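Local coordinates for protein MmeI (Methylophilus methylotrophus, PDB 5HR4) that cleaves and methylates DNA as a Type IIL restriction-modification enzyme, probably transferring a methyl group from S-adenosyl-L-methionine to adenine N6, at the calcium ion site and a contact of chain A with DNA. Coordinates in Å, arbitrary orientation; residue numbers count along the deposited sequence, not the author numbering.

Site 1: the calcium ion site. Residues 158, 197, 200-201, 211, 279, 282-287. With CA (calcium ion), chain B.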
ATOM      1  N   GLN A 158     -32.939  -4.918 -16.885  1.00 51.62           N
ATOM      2  CA  GLN A 158     -31.802  -5.826 -16.810  1.00 47.11           C
ATOM      3  C   GLN A 158     -31.047  -5.644 -15.497  1.00 44.89           C
ATOM      4  O   GLN A 158     -30.932  -4.529 -14.983  1.00 48.56           O
ATOM      5  CB  GLN A 158     -30.863  -5.599 -17.999  1.00 39.75           C
ATOM      6  CG  GLN A 158     -31.517  -5.851 -19.356  1.00 45.31           C
ATOM      7  CD  GLN A 158     -30.526  -5.815 -20.520  1.00 45.36           C
ATOM      8  OE1 GLN A 158     -29.578  -5.030 -20.511  1.00 44.60           O
ATOM      9  NE2 GLN A 158     -30.735  -6.678 -21.518  1.00 40.00           N
ATOM     10  N   LEU A 197     -20.647  -2.923 -24.655  1.00 30.12           N
ATOM     11  CA  LEU A 197     -21.592  -3.343 -23.625  1.00 31.27           C
ATOM     12  C   LEU A 197     -22.207  -2.136 -22.936  1.00 29.81           C
ATOM     13  O   LEU A 197     -23.418  -2.093 -22.705  1.00 29.36           O
ATOM     14  CB  LEU A 197     -20.912  -4.263 -22.613  1.00 30.65           C
ATOM     15  CG  LEU A 197     -20.494  -5.606 -23.204  1.00 33.37           C
ATOM     16  CD1 LEU A 197     -19.555  -6.302 -22.271  1.00 33.10           C
ATOM     17  CD2 LEU A 197     -21.710  -6.464 -23.473  1.00 33.85           C
ATOM     18  N   GLU A 200     -24.865  -0.136 -25.615  1.00 32.17           N
ATOM     19  CA  GLU A 200     -26.223  -0.574 -25.931  1.00 36.83           C
ATOM     20  C   GLU A 200     -27.182  -0.349 -24.765  1.00 41.73           C
ATOM     21  O   GLU A 200     -28.401  -0.306 -24.978  1.00 40.51           O
ATOM     22  CB  GLU A 200     -26.245  -2.040 -26.357  1.00 33.75           C
ATOM     23  CG  GLU A 200     -25.835  -3.036 -25.296  1.00 39.76           C
ATOM     24  CD  GLU A 200     -25.852  -4.463 -25.851  1.00 48.32           C
ATOM     25  OE1 GLU A 200     -26.516  -4.650 -26.902  1.00 45.22           O
ATOM     26  OE2 GLU A 200     -25.222  -5.383 -25.250  1.00 48.10           O
ATOM     27  N   ASP A 201     -26.652  -0.182 -23.553  1.00 37.04           N
ATOM     28  CA  ASP A 201     -27.436   0.037 -22.348  1.00 36.99           C
ATOM     29  C   ASP A 201     -27.624   1.515 -22.045  1.00 43.09           C
ATOM     30  O   ASP A 201     -28.203   1.874 -21.013  1.00 42.78           O
ATOM     31  CB  ASP A 201     -26.763  -0.660 -21.167  1.00 32.83           C
ATOM     32  CG  ASP A 201     -26.987  -2.132 -21.184  1.00 34.07           C
ATOM     33  OD1 ASP A 201     -27.882  -2.544 -21.963  1.00 35.34           O
ATOM     34  OD2 ASP A 201     -26.292  -2.855 -20.429  1.00 32.01           O
ATOM     35  N   GLN A 211     -26.529  -6.579 -28.465  1.00 43.20           N
ATOM     36  CA  GLN A 211     -27.009  -7.897 -28.063  1.00 40.42           C
ATOM     37  C   GLN A 211     -27.934  -8.484 -29.115  1.00 41.59           C
ATOM     38  O   GLN A 211     -27.816  -9.663 -29.468  1.00 42.65           O
ATOM     39  CB  GLN A 211     -27.727  -7.835 -26.712  1.00 42.26           C
ATOM     40  CG  GLN A 211     -28.281  -9.205 -26.298  1.00 39.49           C
ATOM     41  CD  GLN A 211     -29.006  -9.183 -24.972  1.00 45.79           C
ATOM     42  OE1 GLN A 211     -28.692  -8.378 -24.099  1.00 49.01           O
ATOM     43  NE2 GLN A 211     -29.983 -10.074 -24.810  1.00 44.86           N
ATOM     44  N   LEU A 279     -20.390 -13.860 -23.643  1.00 39.50           N
ATOM     45  CA  LEU A 279     -20.542 -12.489 -24.121  1.00 40.23           C
ATOM     46  C   LEU A 279     -22.008 -12.066 -24.173  1.00 38.76           C
ATOM     47  O   LEU A 279     -22.329 -10.910 -23.879  1.00 38.17           O
ATOM     48  CB  LEU A 279     -19.887 -12.329 -25.500  1.00 41.69           C
ATOM     49  CG  LEU A 279     -19.941 -10.926 -26.138  1.00 39.61           C
ATOM     50  CD1 LEU A 279     -19.276  -9.872 -25.267  1.00 32.21           C
ATOM     51  CD2 LEU A 279     -19.302 -10.951 -27.532  1.00 37.23           C
ATOM     52  N   LEU A 282     -22.834 -11.277 -20.633  1.00 40.72           N
ATOM     53  CA  LEU A 282     -22.482  -9.917 -20.244  1.00 38.69           C
ATOM     54  C   LEU A 282     -23.477  -8.909 -20.817  1.00 41.51           C
ATOM     55  O   LEU A 282     -23.827  -7.923 -20.155  1.00 37.60           O
ATOM     56  CB  LEU A 282     -21.052  -9.604 -20.689  1.00 38.56           C
ATOM     57  CG  LEU A 282     -19.924 -10.320 -19.938  1.00 39.60           C
ATOM     58  CD1 LEU A 282     -18.574  -9.958 -20.521  1.00 35.71           C
ATOM     59  CD2 LEU A 282     -19.961  -9.962 -18.463  1.00 39.35           C
ATOM     60  N   CYS A 283     -23.964  -9.150 -22.040  1.00 41.92           N
ATOM     61  CA  CYS A 283     -24.907  -8.208 -22.646  1.00 46.08           C
ATOM     62  C   CYS A 283     -26.173  -8.086 -21.819  1.00 42.59           C
ATOM     63  O   CYS A 283     -26.739  -6.994 -21.695  1.00 41.61           O
ATOM     64  CB  CYS A 283     -25.275  -8.630 -24.068  1.00 43.93           C
ATOM     65  SG  CYS A 283     -23.959  -8.514 -25.263  1.00 48.15           S
ATOM     66  N   SER A 284     -26.650  -9.199 -21.261  1.00 41.81           N
ATOM     67  CA  SER A 284     -27.947  -9.150 -20.603  1.00 46.84           C
ATOM     68  C   SER A 284     -27.934  -8.328 -19.318  1.00 43.91           C
ATOM     69  O   SER A 284     -29.011  -7.992 -18.818  1.00 48.76           O
ATOM     70  CB  SER A 284     -28.454 -10.561 -20.320  1.00 40.32           C
ATOM     71  OG  SER A 284     -27.650 -11.185 -19.348  1.00 41.58           O
ATOM     72  N   LEU A 285     -26.763  -7.974 -18.787  1.00 39.36           N
ATOM     73  CA  LEU A 285     -26.693  -7.077 -17.643  1.00 36.48           C
ATOM     74  C   LEU A 285     -26.786  -5.618 -18.098  1.00 41.15           C
ATOM     75  O   LEU A 285     -26.684  -5.294 -19.285  1.00 41.96           O
ATOM     76  CB  LEU A 285     -25.406  -7.309 -16.864  1.00 35.16           C
ATOM     77  CG  LEU A 285     -25.155  -8.759 -16.450  1.00 43.14           C
ATOM     78  CD1 LEU A 285     -23.827  -8.898 -15.722  1.00 43.26           C
ATOM     79  CD2 LEU A 285     -26.289  -9.282 -15.598  1.00 34.53           C
ATOM     80  N   ASP A 286     -26.984  -4.726 -17.133  1.00 39.41           N
ATOM     81  CA  ASP A 286     -27.062  -3.293 -17.395  1.00 39.23           C
ATOM     82  C   ASP A 286     -25.716  -2.678 -17.022  1.00 37.22           C
ATOM     83  O   ASP A 286     -25.343  -2.647 -15.845  1.00 41.71           O
ATOM     84  CB  ASP A 286     -28.213  -2.662 -16.608  1.00 39.23           C
ATOM     85  CG  ASP A 286     -28.481  -1.215 -17.002  1.00 42.86           C
ATOM     86  OD1 ASP A 286     -28.072  -0.802 -18.111  1.00 44.24           O
ATOM     87  OD2 ASP A 286     -29.121  -0.487 -16.203  1.00 39.65           O
ATOM     88  N   TRP A 287     -24.982  -2.204 -18.022  1.00 35.88           N
ATOM     89  CA  TRP A 287     -23.678  -1.589 -17.800  1.00 35.44           C
ATOM     90  C   TRP A 287     -23.782  -0.110 -17.497  1.00 33.91           C
ATOM     91  O   TRP A 287     -22.752   0.555 -17.334  1.00 32.89           O
ATOM     92  CB  TRP A 287     -22.773  -1.843 -19.016  1.00 34.92           C
ATOM     93  CG  TRP A 287     -22.490  -3.279 -19.071  1.00 28.04           C
ATOM     94  CD1 TRP A 287     -23.342  -4.251 -19.482  1.00 30.18           C
ATOM     95  CD2 TRP A 287     -21.327  -3.938 -18.582  1.00 28.05           C
ATOM     96  NE1 TRP A 287     -22.769  -5.480 -19.317  1.00 33.45           N
ATOM     97  CE2 TRP A 287     -21.523  -5.318 -18.773  1.00 32.70           C
ATOM     98  CE3 TRP A 287     -20.121  -3.496 -18.031  1.00 31.60           C
ATOM     99  CZ2 TRP A 287     -20.553  -6.270 -18.438  1.00 30.94           C
ATOM    100  CZ3 TRP A 287     -19.164  -4.436 -17.696  1.00 31.98           C
ATOM    101  CH2 TRP A 287     -19.388  -5.809 -17.897  1.00 31.42           C
TER
HETATM  102 CA    CA B1001     -27.360  -4.834 -21.364  1.00 39.08          CA
HETATM  103  O   HOH W   1     -28.278  -5.298 -23.539  1.00 36.75           O
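A calcium ion sits in a distorted six-coordinate, all-oxygen site built around the C-terminal end of helix 273-283 and the turn that follows it. Cys283 O, from the last residue of the helix, lies 2.3 Å from CA, and Leu285 O joins it from the turn. Main-chain carbonyls demand no particular side chain, so calcium meets hard oxygens here while the thiol stays off the metal. Asp201 straddles the ion with both carboxylate oxygens, OD1 and OD2, each 2.4 Å from CA, and supplies negative charge that probably offsets part of the metal's. Its OD2 also turns its anti lone pair to the backbone N of Trp287, 2.8 Å away, which, with the two-oxygen grip on the metal, helps fix the carboxylate's rotation. An alanine here would remove both oxygens and would probably weaken calcium binding and loosen the segment around Trp287. Gln158, extended beyond CG, reaches in tip first and places its amide OE1 2.4 Å from CA, a neutral ligand. Water 1 is also bound to the metal and is held by the amide OE1 of Gln211, at 3.2 Å. Glu200 OE1 accepts, through its syn lone pair, a hydrogen bond from Gln211 N in the first turn of helix 209-217, which helps position Gln211. The indole NE1 of Trp287 gives a nearly straight bond (173° at H) to Leu282 O, approaching above the carbonyl plane, while Leu197 CB packs on one indole face toward the rim. The ion thus joins helices 183-200 and 209-217, of the helicase spacer range, to the end of helix 273-283 and the Gln158 segment, and is likely to brace this helical region.

Site 2: a contact of chain A with DNA. Residues 641-642, 738-739. With nucleotides of chain C.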
ATOM      1  N   ARG A 641      21.836  -7.826  21.287  1.00 38.19           N
ATOM      2  CA  ARG A 641      22.166  -8.840  20.303  1.00 34.79           C
ATOM      3  C   ARG A 641      20.906  -9.417  19.670  1.00 36.07           C
ATOM      4  O   ARG A 641      19.828  -9.423  20.270  1.00 36.58           O
ATOM      5  CB  ARG A 641      22.995  -9.949  20.951  1.00 36.31           C
ATOM      6  CG  ARG A 641      24.250  -9.426  21.613  1.00 35.14           C
ATOM      7  CD  ARG A 641      25.398  -9.429  20.635  1.00 39.55           C
ATOM      8  NE  ARG A 641      25.738 -10.815  20.339  1.00 49.40           N
ATOM      9  CZ  ARG A 641      26.580 -11.211  19.398  1.00 39.78           C
ATOM     10  NH1 ARG A 641      27.199 -10.328  18.630  1.00 43.22           N
ATOM     11  NH2 ARG A 641      26.794 -12.503  19.238  1.00 41.49           N
ATOM     12  N   TYR A 642      21.072  -9.917  18.445  1.00 38.41           N
ATOM     13  CA  TYR A 642      20.004 -10.515  17.651  1.00 36.11           C
ATOM     14  C   TYR A 642      19.938 -12.016  17.929  1.00 38.21           C
ATOM     15  O   TYR A 642      20.972 -12.688  18.018  1.00 41.18           O
ATOM     16  CB  TYR A 642      20.279 -10.241  16.164  1.00 35.78           C
ATOM     17  CG  TYR A 642      19.162 -10.556  15.179  1.00 36.76           C
ATOM     18  CD1 TYR A 642      17.896 -10.016  15.344  1.00 37.89           C
ATOM     19  CD2 TYR A 642      19.387 -11.356  14.061  1.00 29.69           C
ATOM     20  CE1 TYR A 642      16.875 -10.279  14.451  1.00 34.68           C
ATOM     21  CE2 TYR A 642      18.367 -11.632  13.162  1.00 29.66           C
ATOM     22  CZ  TYR A 642      17.110 -11.083  13.358  1.00 34.25           C
ATOM     23  OH  TYR A 642      16.061 -11.320  12.474  1.00 35.86           O
ATOM     24  N   TYR A 738      22.695 -18.230  11.626  1.00 31.52           N
ATOM     25  CA  TYR A 738      23.353 -17.236  12.463  1.00 28.36           C
ATOM     26  C   TYR A 738      23.215 -17.659  13.916  1.00 30.57           C
ATOM     27  O   TYR A 738      22.118 -18.008  14.359  1.00 32.20           O
ATOM     28  CB  TYR A 738      22.776 -15.839  12.254  1.00 30.28           C
ATOM     29  CG  TYR A 738      23.406 -14.773  13.137  1.00 32.29           C
ATOM     30  CD1 TYR A 738      24.736 -14.403  12.971  1.00 31.79           C
ATOM     31  CD2 TYR A 738      22.660 -14.128  14.132  1.00 30.37           C
ATOM     32  CE1 TYR A 738      25.315 -13.423  13.773  1.00 40.72           C
ATOM     33  CE2 TYR A 738      23.228 -13.138  14.948  1.00 29.67           C
ATOM     34  CZ  TYR A 738      24.552 -12.789  14.754  1.00 39.31           C
ATOM     35  OH  TYR A 738      25.137 -11.829  15.545  1.00 41.08           O
ATOM     36  N   ILE A 739      24.333 -17.654  14.639  1.00 30.46           N
ATOM     37  CA  ILE A 739      24.402 -18.107  16.023  1.00 33.04           C
ATOM     38  C   ILE A 739      24.892 -16.942  16.868  1.00 37.05           C
ATOM     39  O   ILE A 739      25.903 -16.307  16.541  1.00 37.85           O
ATOM     40  CB  ILE A 739      25.323 -19.336  16.196  1.00 31.82           C
ATOM     41  CG1 ILE A 739      24.725 -20.578  15.530  1.00 29.08           C
ATOM     42  CG2 ILE A 739      25.540 -19.643  17.657  1.00 28.81           C
ATOM     43  CD1 ILE A 739      25.447 -21.871  15.891  1.00 26.45           C
TER
ATOM     44  P    DT C   1      28.740 -16.761  12.840  1.00115.85           P
ATOM     45  OP1  DT C   1      27.969 -17.091  14.064  1.00 55.54           O
ATOM     46  OP2  DT C   1      29.833 -17.650  12.359  1.00106.59           O
ATOM     47  O5'  DT C   1      29.296 -15.256  12.966  1.00 84.76           O
ATOM     48  C5'  DT C   1      28.930 -14.281  11.987  1.00 75.58           C
ATOM     49  C4'  DT C   1      29.567 -12.927  12.268  1.00 66.37           C
ATOM     50  O4'  DT C   1      30.205 -12.433  11.066  1.00 69.57           O
ATOM     51  C3'  DT C   1      28.591 -11.842  12.713  1.00 57.72           C
ATOM     52  O3'  DT C   1      29.144 -11.096  13.807  1.00 58.72           O
ATOM     53  C2'  DT C   1      28.375 -10.963  11.464  1.00 58.87           C
ATOM     54  C1'  DT C   1      29.396 -11.456  10.437  1.00 64.06           C
ATOM     55  N1   DT C   1      28.771 -12.054   9.181  1.00 64.87           N
ATOM     56  C2   DT C   1      28.014 -11.257   8.334  1.00 63.75           C
ATOM     57  O2   DT C   1      27.795 -10.070   8.533  1.00 58.04           O
ATOM     58  N3   DT C   1      27.509 -11.913   7.233  1.00 64.03           N
ATOM     59  C4   DT C   1      27.683 -13.253   6.901  1.00 65.94           C
ATOM     60  O4   DT C   1      27.189 -13.755   5.893  1.00 65.74           O
ATOM     61  C5   DT C   1      28.485 -14.019   7.824  1.00 67.14           C
ATOM     62  C7   DT C   1      28.743 -15.473   7.568  1.00 58.64           C
ATOM     63  C6   DT C   1      28.987 -13.391   8.895  1.00 67.37           C
ATOM     64  P    DA C   2      28.196 -10.357  14.884  1.00 63.01           P
ATOM     65  OP1  DA C   2      29.056  -9.298  15.461  1.00 56.65           O
ATOM     66  OP2  DA C   2      27.577 -11.345  15.802  1.00 49.88           O
ATOM     67  O5'  DA C   2      26.976  -9.751  14.007  1.00 57.10           O
ATOM     68  C5'  DA C   2      27.093  -8.463  13.365  1.00 50.96           C
ATOM     69  C4'  DA C   2      25.787  -8.039  12.679  1.00 47.51           C
ATOM     70  O4'  DA C   2      25.671  -8.649  11.364  1.00 41.00           O
ATOM     71  C3'  DA C   2      24.475  -8.376  13.415  1.00 41.28           C
ATOM     72  O3'  DA C   2      23.608  -7.242  13.342  1.00 38.11           O
ATOM     73  C2'  DA C   2      23.921  -9.539  12.586  1.00 41.29           C
ATOM     74  C1'  DA C   2      24.340  -9.079  11.204  1.00 42.18           C
ATOM     75  N9   DA C   2      24.276 -10.094  10.146  1.00 45.49           N
ATOM     76  C8   DA C   2      24.599 -11.423  10.227  1.00 40.43           C
ATOM     77  N7   DA C   2      24.439 -12.071   9.095  1.00 40.42           N
ATOM     78  C5   DA C   2      23.990 -11.091   8.210  1.00 42.86           C
ATOM     79  C6   DA C   2      23.632 -11.117   6.837  1.00 42.78           C
ATOM     80  N6   DA C   2      23.675 -12.211   6.079  1.00 40.97           N
ATOM     81  N1   DA C   2      23.227  -9.964   6.273  1.00 42.00           N
ATOM     82  C2   DA C   2      23.178  -8.868   7.022  1.00 41.62           C
ATOM     83  N3   DA C   2      23.487  -8.719   8.304  1.00 44.37           N
ATOM     84  C4   DA C   2      23.888  -9.879   8.844  1.00 41.64           C
ATOM     85  P    DT C   3      22.634  -6.861  14.564  1.00 41.98           P
ATOM     86  OP1  DT C   3      22.213  -5.444  14.425  1.00 41.22           O
ATOM     87  OP2  DT C   3      23.368  -7.197  15.799  1.00 44.38           O
ATOM     88  O5'  DT C   3      21.378  -7.859  14.355  1.00 39.02           O
ATOM     89  C5'  DT C   3      20.136  -7.421  13.745  1.00 32.16           C
ATOM     90  C4'  DT C   3      20.328  -6.909  12.330  1.00 35.16           C
ATOM     91  O4'  DT C   3      20.900  -7.953  11.479  1.00 36.98           O
ATOM     92  C3'  DT C   3      19.031  -6.478  11.629  1.00 37.71           C
ATOM     93  O3'  DT C   3      19.280  -5.354  10.798  1.00 35.35           O
ATOM     94  C2'  DT C   3      18.712  -7.707  10.777  1.00 38.81           C
ATOM     95  C1'  DT C   3      20.108  -8.057  10.311  1.00 32.84           C
ATOM     96  N1   DT C   3      20.240  -9.416   9.760  1.00 37.03           N
ATOM     97  C2   DT C   3      20.008  -9.627   8.420  1.00 33.64           C
ATOM     98  O2   DT C   3      19.673  -8.748   7.656  1.00 33.07           O
ATOM     99  N3   DT C   3      20.177 -10.920   8.005  1.00 35.52           N
ATOM    100  C4   DT C   3      20.571 -12.004   8.776  1.00 33.91           C
ATOM    101  O4   DT C   3      20.697 -13.134   8.308  1.00 29.83           O
ATOM    102  C5   DT C   3      20.809 -11.713  10.169  1.00 35.63           C
ATOM    103  C7   DT C   3      21.220 -12.803  11.107  1.00 28.46           C
ATOM    104  C6   DT C   3      20.637 -10.445  10.588  1.00 38.86           C
TER
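Phosphate oxygen OP2 of DA2 is gripped by two side chains, Tyr738 and Arg641, which belong to the target recognition domain of MmeI. The phenol OH of Tyr738 gives it a hydrogen bond of 2.5 Å, with OP2 lying at the edge of the ring and in its plane. The same OH stands 3.2 Å from the ester oxygen O5' of DA2, at best a weaker arm of the same donor. Arg641 adds charge: its NH1 forms a salt bridge to OP2 at 3.0 Å, though as a hydrogen bond this is bent and weak (134° at H). The arginine chain bends at chi2 and chi3, swinging the guanidinium round to the phosphate.

Tyr738 does more than donate. With CG anti to the backbone N (chi1 178°), its ring runs from the major-groove side out along the strand to the phosphate, and the C8 edge of DA2 points at the ring's face. The methyl C7 of DT3 rests against its inner end, 3.6 Å from CG, an apolar contact that a thymine can make through its methyl. A long, flat residue with a polar tip suits this place, since it spans from base to phosphate.

Tyr642, on strand 641-642, lays its ring face against the sugar of DT3, whose C5' lies 4.0 Å from the ring centroid in a CH-pi contact. The ring also meets the DT3 base edge-to-face, CE2 lying 3.6 Å from C6.

Sites 1 and 2 lie about 62 Å apart, measured between the centres of their C-alpha atoms, and share no residue or secondary-structure element. Site 1 draws on helices 183-200, 209-217 and 273-283 and their neighbouring turns, whereas site 2 uses strand 641-642 and the loop carrying Tyr738 and Ile739. Both belong to the one MmeI chain of the assembly. At this distance neither can touch the other directly: the calcium probably stabilises the helical part, while the distant contact helps hold DNA, so any influence would have to pass through the intervening protein.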